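Local coordinates for N5-carboxyaminoimidazole ribonucleotide synthetase (Bacillus anthracis, PDB 3R5H), which probably catalyses the ATP-dependent carboxylation of 5-aminoimidazole ribonucleotide to N5-carboxyaminoimidazole ribonucleotide, a step of purine biosynthesis, at residues A243-L248 and V260-T265; I17-G22 and V78-F83. All coordinates share one frame; numbering follows the deposited sequence.

Interaction 1 (A243-L248 and V260-T265); sequences AYAKVL and VEMFAT. With ADP (adenosine-5'-diphosphate), chain C.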
ATOM      1  N   ALA A 243     -27.181   0.955   3.406  1.00 18.55           N
ATOM      2  CA  ALA A 243     -28.056   0.204   4.292  1.00 18.47           C
ATOM      3  C   ALA A 243     -28.338  -1.191   3.730  1.00 18.00           C
ATOM      4  O   ALA A 243     -28.313  -2.165   4.463  1.00 18.95           O
ATOM      5  CB  ALA A 243     -29.355   0.962   4.534  1.00 18.34           C
ATOM      6  N   TYR A 244     -28.581  -1.290   2.431  1.00 18.16           N
ATOM      7  CA  TYR A 244     -28.825  -2.587   1.781  1.00 18.07           C
ATOM      8  C   TYR A 244     -27.635  -3.533   1.989  1.00 18.49           C
ATOM      9  O   TYR A 244     -27.811  -4.694   2.363  1.00 18.06           O
ATOM     10  CB  TYR A 244     -29.108  -2.386   0.287  1.00 17.83           C
ATOM     11  CG  TYR A 244     -30.506  -1.876  -0.069  1.00 18.39           C
ATOM     12  CD1 TYR A 244     -30.982  -1.979  -1.381  1.00 18.80           C
ATOM     13  CD2 TYR A 244     -31.356  -1.312   0.890  1.00 19.80           C
ATOM     14  CE1 TYR A 244     -32.244  -1.520  -1.740  1.00 19.55           C
ATOM     15  CE2 TYR A 244     -32.643  -0.849   0.538  1.00 19.37           C
ATOM     16  CZ  TYR A 244     -33.072  -0.956  -0.784  1.00 21.16           C
ATOM     17  OH  TYR A 244     -34.331  -0.510  -1.169  1.00 22.08           O
ATOM     18  N   ALA A 245     -26.429  -3.012   1.757  1.00 18.98           N
ATOM     19  CA  ALA A 245     -25.195  -3.779   1.893  1.00 19.61           C
ATOM     20  C   ALA A 245     -25.023  -4.325   3.317  1.00 19.97           C
ATOM     21  O   ALA A 245     -24.663  -5.494   3.501  1.00 19.38           O
ATOM     22  CB  ALA A 245     -23.987  -2.916   1.479  1.00 18.85           C
ATOM     23  N   LYS A 246     -25.309  -3.476   4.305  1.00 20.05           N
ATOM     24  CA  LYS A 246     -25.292  -3.856   5.718  1.00 20.85           C
ATOM     25  C   LYS A 246     -26.292  -4.942   6.054  1.00 20.93           C
ATOM     26  O   LYS A 246     -25.984  -5.827   6.843  1.00 20.96           O
ATOM     27  CB  LYS A 246     -25.597  -2.656   6.615  1.00 20.88           C
ATOM     28  CG  LYS A 246     -24.442  -1.712   6.835  1.00 23.77           C
ATOM     29  CD  LYS A 246     -24.925  -0.545   7.712  1.00 27.93           C
ATOM     30  CE  LYS A 246     -23.773   0.296   8.203  1.00 30.30           C
ATOM     31  NZ  LYS A 246     -24.272   1.585   8.756  1.00 33.73           N
ATOM     32  N   VAL A 247     -27.498  -4.855   5.496  1.00 21.42           N
ATOM     33  CA  VAL A 247     -28.505  -5.879   5.746  1.00 22.36           C
ATOM     34  C   VAL A 247     -28.028  -7.215   5.173  1.00 22.71           C
ATOM     35  O   VAL A 247     -28.159  -8.253   5.810  1.00 22.66           O
ATOM     36  CB  VAL A 247     -29.912  -5.496   5.180  1.00 22.85           C
ATOM     37  CG1 VAL A 247     -30.848  -6.717   5.132  1.00 21.50           C
ATOM     38  CG2 VAL A 247     -30.546  -4.358   6.001  1.00 23.17           C
ATOM     39  N   LEU A 248     -27.448  -7.172   3.978  1.00 23.45           N
ATOM     40  CA  LEU A 248     -26.962  -8.374   3.349  1.00 23.91           C
ATOM     41  C   LEU A 248     -25.875  -9.019   4.172  1.00 24.45           C
ATOM     42  O   LEU A 248     -25.922 -10.229   4.385  1.00 24.91           O
ATOM     43  CB  LEU A 248     -26.445  -8.079   1.948  1.00 24.08           C
ATOM     44  CG  LEU A 248     -27.491  -8.146   0.858  1.00 25.34           C
ATOM     45  CD1 LEU A 248     -26.913  -7.638  -0.456  1.00 27.28           C
ATOM     46  CD2 LEU A 248     -28.026  -9.566   0.719  1.00 25.44           C
ATOM     47  N   VAL A 260     -21.308  -5.793  -3.366  1.00 15.23           N
ATOM     48  CA  VAL A 260     -22.725  -5.766  -3.735  1.00 15.47           C
ATOM     49  C   VAL A 260     -22.939  -4.841  -4.922  1.00 16.05           C
ATOM     50  O   VAL A 260     -22.752  -3.610  -4.822  1.00 16.11           O
ATOM     51  CB  VAL A 260     -23.634  -5.277  -2.584  1.00 15.74           C
ATOM     52  CG1 VAL A 260     -25.141  -5.455  -2.974  1.00 15.35           C
ATOM     53  CG2 VAL A 260     -23.308  -5.991  -1.282  1.00 15.12           C
ATOM     54  N   GLU A 261     -23.324  -5.426  -6.043  1.00 16.03           N
ATOM     55  CA  GLU A 261     -23.544  -4.655  -7.251  1.00 17.27           C
ATOM     56  C   GLU A 261     -25.019  -4.369  -7.432  1.00 16.82           C
ATOM     57  O   GLU A 261     -25.858  -5.262  -7.274  1.00 15.59           O
ATOM     58  CB  GLU A 261     -22.986  -5.389  -8.461  1.00 17.51           C
ATOM     59  CG  GLU A 261     -21.476  -5.338  -8.530  1.00 20.83           C
ATOM     60  CD  GLU A 261     -20.976  -5.838  -9.865  1.00 25.33           C
ATOM     61  OE1 GLU A 261     -20.852  -7.076 -10.020  1.00 25.79           O
ATOM     62  OE2 GLU A 261     -20.730  -4.986 -10.758  1.00 27.09           O
ATOM     63  N   MET A 262     -25.311  -3.120  -7.788  1.00 17.29           N
ATOM     64  CA  MET A 262     -26.673  -2.578  -7.751  1.00 18.35           C
ATOM     65  C   MET A 262     -27.025  -1.740  -8.988  1.00 18.75           C
ATOM     66  O   MET A 262     -26.130  -1.204  -9.648  1.00 18.69           O
ATOM     67  CB  MET A 262     -26.842  -1.725  -6.480  1.00 18.14           C
ATOM     68  CG  MET A 262     -26.529  -2.478  -5.156  1.00 19.87           C
ATOM     69  SD  MET A 262     -26.623  -1.349  -3.746  1.00 22.99           S
ATOM     70  CE  MET A 262     -25.783  -2.193  -2.418  1.00 21.56           C
ATOM     71  N   PHE A 263     -28.319  -1.654  -9.305  1.00 19.09           N
ATOM     72  CA  PHE A 263     -28.830  -0.709 -10.306  1.00 19.93           C
ATOM     73  C   PHE A 263     -29.548   0.416  -9.559  1.00 20.69           C
ATOM     74  O   PHE A 263     -30.349   0.160  -8.670  1.00 20.33           O
ATOM     75  CB  PHE A 263     -29.822  -1.370 -11.272  1.00 19.49           C
ATOM     76  CG  PHE A 263     -29.280  -2.570 -12.025  1.00 20.06           C
ATOM     77  CD1 PHE A 263     -30.075  -3.691 -12.210  1.00 21.31           C
ATOM     78  CD2 PHE A 263     -27.991  -2.581 -12.549  1.00 20.38           C
ATOM     79  CE1 PHE A 263     -29.599  -4.822 -12.923  1.00 21.40           C
ATOM     80  CE2 PHE A 263     -27.504  -3.694 -13.258  1.00 21.44           C
ATOM     81  CZ  PHE A 263     -28.317  -4.815 -13.444  1.00 21.00           C
ATOM     82  N   ALA A 264     -29.256   1.658  -9.925  1.00 21.84           N
ATOM     83  CA  ALA A 264     -29.884   2.816  -9.294  1.00 22.96           C
ATOM     84  C   ALA A 264     -30.665   3.586 -10.340  1.00 23.86           C
ATOM     85  O   ALA A 264     -30.106   4.012 -11.365  1.00 24.21           O
ATOM     86  CB  ALA A 264     -28.824   3.722  -8.640  1.00 23.08           C
ATOM     87  N   THR A 265     -31.961   3.736 -10.100  1.00 24.66           N
ATOM     88  CA  THR A 265     -32.831   4.450 -11.030  1.00 25.64           C
ATOM     89  C   THR A 265     -32.808   5.941 -10.733  1.00 26.62           C
ATOM     90  O   THR A 265     -32.461   6.354  -9.625  1.00 26.28           O
ATOM     91  CB  THR A 265     -34.289   3.999 -10.924  1.00 25.22           C
ATOM     92  OG1 THR A 265     -34.851   4.522  -9.709  1.00 25.79           O
ATOM     93  CG2 THR A 265     -34.394   2.471 -10.963  1.00 24.07           C
TER
HETATM   94  PB  ADP C 400     -22.158 -10.267 -15.630  1.00 39.20           P
HETATM   95  O1B ADP C 400     -21.838 -11.393 -16.569  1.00 42.02           O
HETATM   96  O2B ADP C 400     -21.891 -10.662 -14.210  1.00 41.53           O
HETATM   97  O3B ADP C 400     -21.572  -8.936 -16.023  1.00 42.24           O
HETATM   98  PA  ADP C 400     -24.689  -8.902 -15.269  1.00 36.72           P
HETATM   99  O1A ADP C 400     -23.838  -7.912 -14.517  1.00 38.75           O
HETATM  100  O2A ADP C 400     -25.874  -9.540 -14.590  1.00 37.35           O
HETATM  101  O3A ADP C 400     -23.756 -10.107 -15.811  1.00 39.17           O
HETATM  102  O5' ADP C 400     -25.251  -8.187 -16.592  1.00 35.26           O
HETATM  103  C5' ADP C 400     -24.356  -7.503 -17.468  1.00 34.24           C
HETATM  104  C4' ADP C 400     -24.903  -6.122 -17.790  1.00 33.79           C
HETATM  105  O4' ADP C 400     -26.180  -6.240 -18.432  1.00 33.60           O
HETATM  106  C3' ADP C 400     -25.133  -5.285 -16.542  1.00 34.02           C
HETATM  107  O3' ADP C 400     -23.994  -4.481 -16.233  1.00 34.55           O
HETATM  108  C2' ADP C 400     -26.315  -4.423 -16.919  1.00 34.73           C
HETATM  109  O2' ADP C 400     -25.837  -3.269 -17.625  1.00 35.83           O
HETATM  110  C1' ADP C 400     -27.088  -5.258 -17.914  1.00 32.58           C
HETATM  111  N9  ADP C 400     -28.217  -5.927 -17.224  1.00 31.79           N
HETATM  112  C8  ADP C 400     -28.211  -7.167 -16.690  1.00 31.16           C
HETATM  113  N7  ADP C 400     -29.409  -7.476 -16.137  1.00 29.89           N
HETATM  114  C5  ADP C 400     -30.214  -6.425 -16.327  1.00 29.07           C
HETATM  115  C6  ADP C 400     -31.612  -6.079 -16.002  1.00 29.06           C
HETATM  116  N6  ADP C 400     -32.432  -6.943 -15.347  1.00 25.98           N
HETATM  117  N1  ADP C 400     -32.045  -4.844 -16.384  1.00 30.13           N
HETATM  118  C2  ADP C 400     -31.272  -3.953 -17.028  1.00 29.30           C
HETATM  119  N3  ADP C 400     -29.999  -4.214 -17.352  1.00 30.47           N
HETATM  120  C4  ADP C 400     -29.426  -5.402 -17.035  1.00 30.29           C

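Interaction 2 (I17-G22 and V78-F83); sequences IGIIGG and VVTYEF. With AIR (5-aminoimidazole ribonucleotide), chain D.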
ATOM      1  N   ILE A  17      -0.781 -16.871   5.733  1.00 13.95           N
ATOM      2  CA  ILE A  17      -2.089 -16.834   5.092  1.00 13.59           C
ATOM      3  C   ILE A  17      -2.025 -17.624   3.770  1.00 13.34           C
ATOM      4  O   ILE A  17      -1.204 -17.335   2.900  1.00 13.42           O
ATOM      5  CB  ILE A  17      -2.569 -15.387   4.837  1.00 13.92           C
ATOM      6  CG1 ILE A  17      -2.703 -14.627   6.167  1.00 14.91           C
ATOM      7  CG2 ILE A  17      -3.899 -15.381   4.070  1.00 11.71           C
ATOM      8  CD1 ILE A  17      -2.833 -13.146   5.998  1.00 15.51           C
ATOM      9  N   GLY A  18      -2.885 -18.622   3.644  1.00 13.19           N
ATOM     10  CA  GLY A  18      -2.979 -19.425   2.425  1.00 13.98           C
ATOM     11  C   GLY A  18      -4.068 -18.877   1.515  1.00 14.20           C
ATOM     12  O   GLY A  18      -5.185 -18.630   1.961  1.00 14.32           O
ATOM     13  N   ILE A  19      -3.728 -18.640   0.250  1.00 14.14           N
ATOM     14  CA  ILE A  19      -4.687 -18.110  -0.721  1.00 13.11           C
ATOM     15  C   ILE A  19      -4.936 -19.117  -1.845  1.00 13.41           C
ATOM     16  O   ILE A  19      -3.989 -19.624  -2.467  1.00 12.84           O
ATOM     17  CB  ILE A  19      -4.206 -16.770  -1.327  1.00 13.40           C
ATOM     18  CG1 ILE A  19      -3.964 -15.735  -0.204  1.00 13.78           C
ATOM     19  CG2 ILE A  19      -5.234 -16.246  -2.380  1.00 11.68           C
ATOM     20  CD1 ILE A  19      -3.215 -14.467  -0.656  1.00 13.14           C
ATOM     21  N   ILE A  20      -6.211 -19.409  -2.094  1.00 13.63           N
ATOM     22  CA  ILE A  20      -6.605 -20.255  -3.226  1.00 13.95           C
ATOM     23  C   ILE A  20      -6.899 -19.380  -4.427  1.00 13.78           C
ATOM     24  O   ILE A  20      -7.906 -18.676  -4.462  1.00 13.60           O
ATOM     25  CB  ILE A  20      -7.837 -21.159  -2.883  1.00 14.25           C
ATOM     26  CG1 ILE A  20      -7.490 -22.090  -1.724  1.00 13.90           C
ATOM     27  CG2 ILE A  20      -8.288 -21.959  -4.112  1.00 13.56           C
ATOM     28  CD1 ILE A  20      -8.679 -22.644  -1.020  1.00 16.86           C
ATOM     29  N   GLY A  21      -6.005 -19.435  -5.409  1.00 14.43           N
ATOM     30  CA  GLY A  21      -6.065 -18.577  -6.581  1.00 14.57           C
ATOM     31  C   GLY A  21      -4.975 -17.519  -6.528  1.00 15.25           C
ATOM     32  O   GLY A  21      -4.845 -16.770  -5.531  1.00 15.62           O
ATOM     33  N   GLY A  22      -4.190 -17.435  -7.595  1.00 14.61           N
ATOM     34  CA  GLY A  22      -3.041 -16.520  -7.613  1.00 14.81           C
ATOM     35  C   GLY A  22      -3.131 -15.386  -8.632  1.00 14.91           C
ATOM     36  O   GLY A  22      -2.107 -14.898  -9.098  1.00 14.90           O
ATOM     37  N   VAL A  78      -4.421 -19.772   8.269  1.00 14.97           N
ATOM     38  CA  VAL A  78      -5.756 -19.401   7.851  1.00 14.70           C
ATOM     39  C   VAL A  78      -5.783 -19.473   6.331  1.00 14.69           C
ATOM     40  O   VAL A  78      -4.783 -19.183   5.668  1.00 14.03           O
ATOM     41  CB  VAL A  78      -6.173 -17.974   8.377  1.00 14.61           C
ATOM     42  CG1 VAL A  78      -5.261 -16.887   7.831  1.00 14.08           C
ATOM     43  CG2 VAL A  78      -7.622 -17.668   8.039  1.00 13.04           C
ATOM     44  N   VAL A  79      -6.926 -19.877   5.791  1.00 15.03           N
ATOM     45  CA  VAL A  79      -7.082 -19.996   4.345  1.00 15.25           C
ATOM     46  C   VAL A  79      -8.200 -19.093   3.868  1.00 15.59           C
ATOM     47  O   VAL A  79      -9.234 -18.970   4.529  1.00 15.13           O
ATOM     48  CB  VAL A  79      -7.376 -21.441   3.899  1.00 15.05           C
ATOM     49  CG1 VAL A  79      -7.635 -21.475   2.390  1.00 14.49           C
ATOM     50  CG2 VAL A  79      -6.206 -22.367   4.279  1.00 15.57           C
ATOM     51  N   THR A  80      -7.960 -18.459   2.724  1.00 16.29           N
ATOM     52  CA  THR A  80      -8.966 -17.688   2.023  1.00 17.34           C
ATOM     53  C   THR A  80      -8.840 -17.999   0.535  1.00 17.98           C
ATOM     54  O   THR A  80      -7.944 -18.711   0.111  1.00 17.53           O
ATOM     55  CB  THR A  80      -8.810 -16.159   2.297  1.00 17.28           C
ATOM     56  OG1 THR A  80      -9.858 -15.430   1.639  1.00 17.08           O
ATOM     57  CG2 THR A  80      -7.457 -15.654   1.808  1.00 17.06           C
ATOM     58  N   TYR A  81      -9.746 -17.451  -0.248  1.00 19.43           N
ATOM     59  CA  TYR A  81      -9.794 -17.735  -1.661  1.00 21.35           C
ATOM     60  C   TYR A  81      -9.989 -16.420  -2.404  1.00 22.42           C
ATOM     61  O   TYR A  81     -10.599 -15.485  -1.871  1.00 22.44           O
ATOM     62  CB  TYR A  81     -10.957 -18.714  -1.949  1.00 20.85           C
ATOM     63  CG  TYR A  81     -12.295 -18.161  -1.541  1.00 22.05           C
ATOM     64  CD1 TYR A  81     -12.846 -18.446  -0.292  1.00 23.13           C
ATOM     65  CD2 TYR A  81     -13.000 -17.310  -2.396  1.00 23.70           C
ATOM     66  CE1 TYR A  81     -14.075 -17.910   0.085  1.00 24.40           C
ATOM     67  CE2 TYR A  81     -14.215 -16.766  -2.024  1.00 23.57           C
ATOM     68  CZ  TYR A  81     -14.743 -17.065  -0.794  1.00 24.17           C
ATOM     69  OH  TYR A  81     -15.946 -16.516  -0.459  1.00 25.03           O
ATOM     70  N   GLU A  82      -9.461 -16.356  -3.623  1.00 23.96           N
ATOM     71  CA  GLU A  82      -9.943 -15.406  -4.627  1.00 25.97           C
ATOM     72  C   GLU A  82     -10.736 -16.134  -5.735  1.00 26.72           C
ATOM     73  O   GLU A  82     -11.611 -15.563  -6.394  1.00 27.04           O
ATOM     74  CB  GLU A  82      -8.773 -14.604  -5.221  1.00 26.34           C
ATOM     75  CG  GLU A  82      -7.690 -15.461  -5.839  1.00 27.30           C
ATOM     76  CD  GLU A  82      -7.213 -14.943  -7.192  1.00 27.38           C
ATOM     77  OE1 GLU A  82      -6.882 -13.747  -7.302  1.00 25.50           O
ATOM     78  OE2 GLU A  82      -7.135 -15.753  -8.137  1.00 27.91           O
ATOM     79  N   PHE A  83     -10.425 -17.406  -5.944  1.00 27.90           N
ATOM     80  CA  PHE A  83     -11.159 -18.207  -6.912  1.00 28.91           C
ATOM     81  C   PHE A  83     -12.442 -18.684  -6.238  1.00 29.39           C
ATOM     82  O   PHE A  83     -12.405 -19.270  -5.155  1.00 29.42           O
ATOM     83  CB  PHE A  83     -10.300 -19.383  -7.381  1.00 29.39           C
ATOM     84  CG  PHE A  83     -10.998 -20.301  -8.340  1.00 30.09           C
ATOM     85  CD1 PHE A  83     -11.364 -21.583  -7.945  1.00 31.59           C
ATOM     86  CD2 PHE A  83     -11.292 -19.885  -9.638  1.00 32.29           C
ATOM     87  CE1 PHE A  83     -12.018 -22.459  -8.836  1.00 34.76           C
ATOM     88  CE2 PHE A  83     -11.954 -20.753 -10.548  1.00 33.95           C
ATOM     89  CZ  PHE A  83     -12.309 -22.037 -10.145  1.00 34.04           C
TER
HETATM   90  N1  AIR D 401     -10.979 -12.798 -10.547  1.00 56.92           N
HETATM   91  C2  AIR D 401     -11.509 -13.803  -9.819  1.00 57.18           C
HETATM   92  N3  AIR D 401     -12.862 -13.818  -9.959  1.00 57.73           N
HETATM   93  C4  AIR D 401     -13.231 -12.810 -10.787  1.00 57.85           C
HETATM   94  C5  AIR D 401     -12.028 -12.220 -11.112  1.00 57.78           C
HETATM   95  N6  AIR D 401     -11.924 -11.144 -11.936  1.00 58.85           N
HETATM   96  C1' AIR D 401      -9.545 -12.413 -10.694  1.00 56.28           C
HETATM   97  C2' AIR D 401      -8.679 -13.343  -9.875  1.00 55.61           C
HETATM   98  C3' AIR D 401      -8.273 -14.397 -10.898  1.00 55.76           C
HETATM   99  C4' AIR D 401      -8.027 -13.538 -12.119  1.00 55.46           C
HETATM  100  O4' AIR D 401      -9.081 -12.568 -12.049  1.00 56.79           O
HETATM  101  O2' AIR D 401      -7.571 -12.564  -9.413  1.00 53.06           O
HETATM  102  O3' AIR D 401      -7.138 -15.191 -10.530  1.00 55.69           O
HETATM  103  C5' AIR D 401      -8.045 -14.321 -13.420  1.00 55.58           C
HETATM  104  O5' AIR D 401      -7.269 -13.579 -14.359  1.00 55.19           O
HETATM  105  P   AIR D 401      -6.582 -14.267 -15.648  1.00 54.15           P
HETATM  106  O6  AIR D 401      -7.745 -14.931 -16.350  1.00 54.34           O
HETATM  107  O7  AIR D 401      -5.575 -15.243 -15.079  1.00 54.55           O
HETATM  108  O8  AIR D 401      -5.968 -13.097 -16.376  1.00 50.76           O

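Interaction 1 (A243-L248 and V260-T265)
Ala245 and Val260 bring the backbones closest, with their CA atoms 6.5 Å apart, where helix 243-248 crosses strand 260-264 at 139° between N-to-C directions and an axis separation of 9.8 Å. No hydrogen bond spans the gap; the contact is apolar throughout. Val260 meets the helix with both branches: CG1 lies 3.8 Å from Leu248 CD1, while CG2 sits against the same methyl and also reaches Ala245 CB at 4.2 Å. One step of the strand further on, Met262 is nearly fully extended beyond CB, which carries its terminal CE to 4.3 Å from Tyr244 CB and up to Ala245 as well. Helix 235-251 packs on part of one face of the large antiparallel sheet of the ATP-grasp domain, where strand 256-264 runs between strands 195-203 and 270-276. Leu125 adds to this layer, touching both Tyr244 and Leu248. Phe263 projects from the opposite face of the strand, toward the nucleotide. With CG beside the backbone N (chi1 -57°), the Phe263 ring lies obliquely against the adenine, Phe263 CZ being 3.8 Å from C4 of ADP, while CE2 approaches the ribose at C2'. Phe193 stacks on the same ring.

Interaction 2 (I17-G22 and V78-F83)
Ile20 and Val79 meet on one face of a parallel strand pair, their side chains crossing at a slant with Ile20 CD1 3.8 Å from Val79 CG1. On the face bearing Ile17 and Ile19, Ile17 lies alongside Val78, CG1 to CG1 at 3.8 Å, and Ile19 CG1 runs beside Thr80 CG2 at 4.0 Å. The other branch of Thr80, OG1, lies anti to the backbone N (chi1 -177°) and is hydrogen-bonded to Gln102 OE1 and His298 NE2. Gly18 N donates to Val78 O at 2.8 Å, and Gly18 O accepts from Thr80 N in an almost straight bond. Ile20 N continues the parallel pattern to Thr80 O. Strand 16-20 is an inner strand of the four-stranded Rossmann-like sheet of the preATP-grasp domain, between 78-81 and 39-44; helix 24-35 packs over Ile17 and Ile19. At the C-terminal end of strand 16-20, Ile20 O takes two donors from the loop after strand 78-81, Glu82 N at 2.9 Å and Phe83 N at 3.2 Å, which ties that loop to the strand end. Gly21 has a positive phi of 107°, suited to glycine, and opens a glycine-rich turn resembling the GxGxxG pattern. Glu82 CG packs tightly on Gly21 O, and its bent chain (chi2 135°) delivers the carboxylate to the ribose of 5-aminoimidazole ribonucleotide: Glu82 OE1 accepts from O2' and Glu82 OE2 from O3', both at 2.5 Å, the second so short that its exact length is doubtful. Backbone N atoms of Gly26 and Gly23 hold OE1 and OE2 respectively, fixing the carboxylate's orientation.

Interactions 1 and 2 belong to different domains and lie on opposite sides of the chain's centre, 26 Å apart between centres and about 12 Å between nearest atoms, without touching. One segment of each carries a residue that meets a ligand: strand 260-264 has Phe263 at the adenine of ADP, and the loop after strand 78-81 has Glu82 at the ribose of 5-aminoimidazole ribonucleotide. The two ligands are separate, with ADP O2B 10.2 Å from N6 of 5-aminoimidazole ribonucleotide, the amino nitrogen that is probably carboxylated. A magnesium ion lies about 11 Å from the side chain of Met262. Tyr81 OH of interaction 2 makes a weak hydrogen bond to Pro277 O, just after strand 270-276, the neighbour of strand 256-264 in interaction 1.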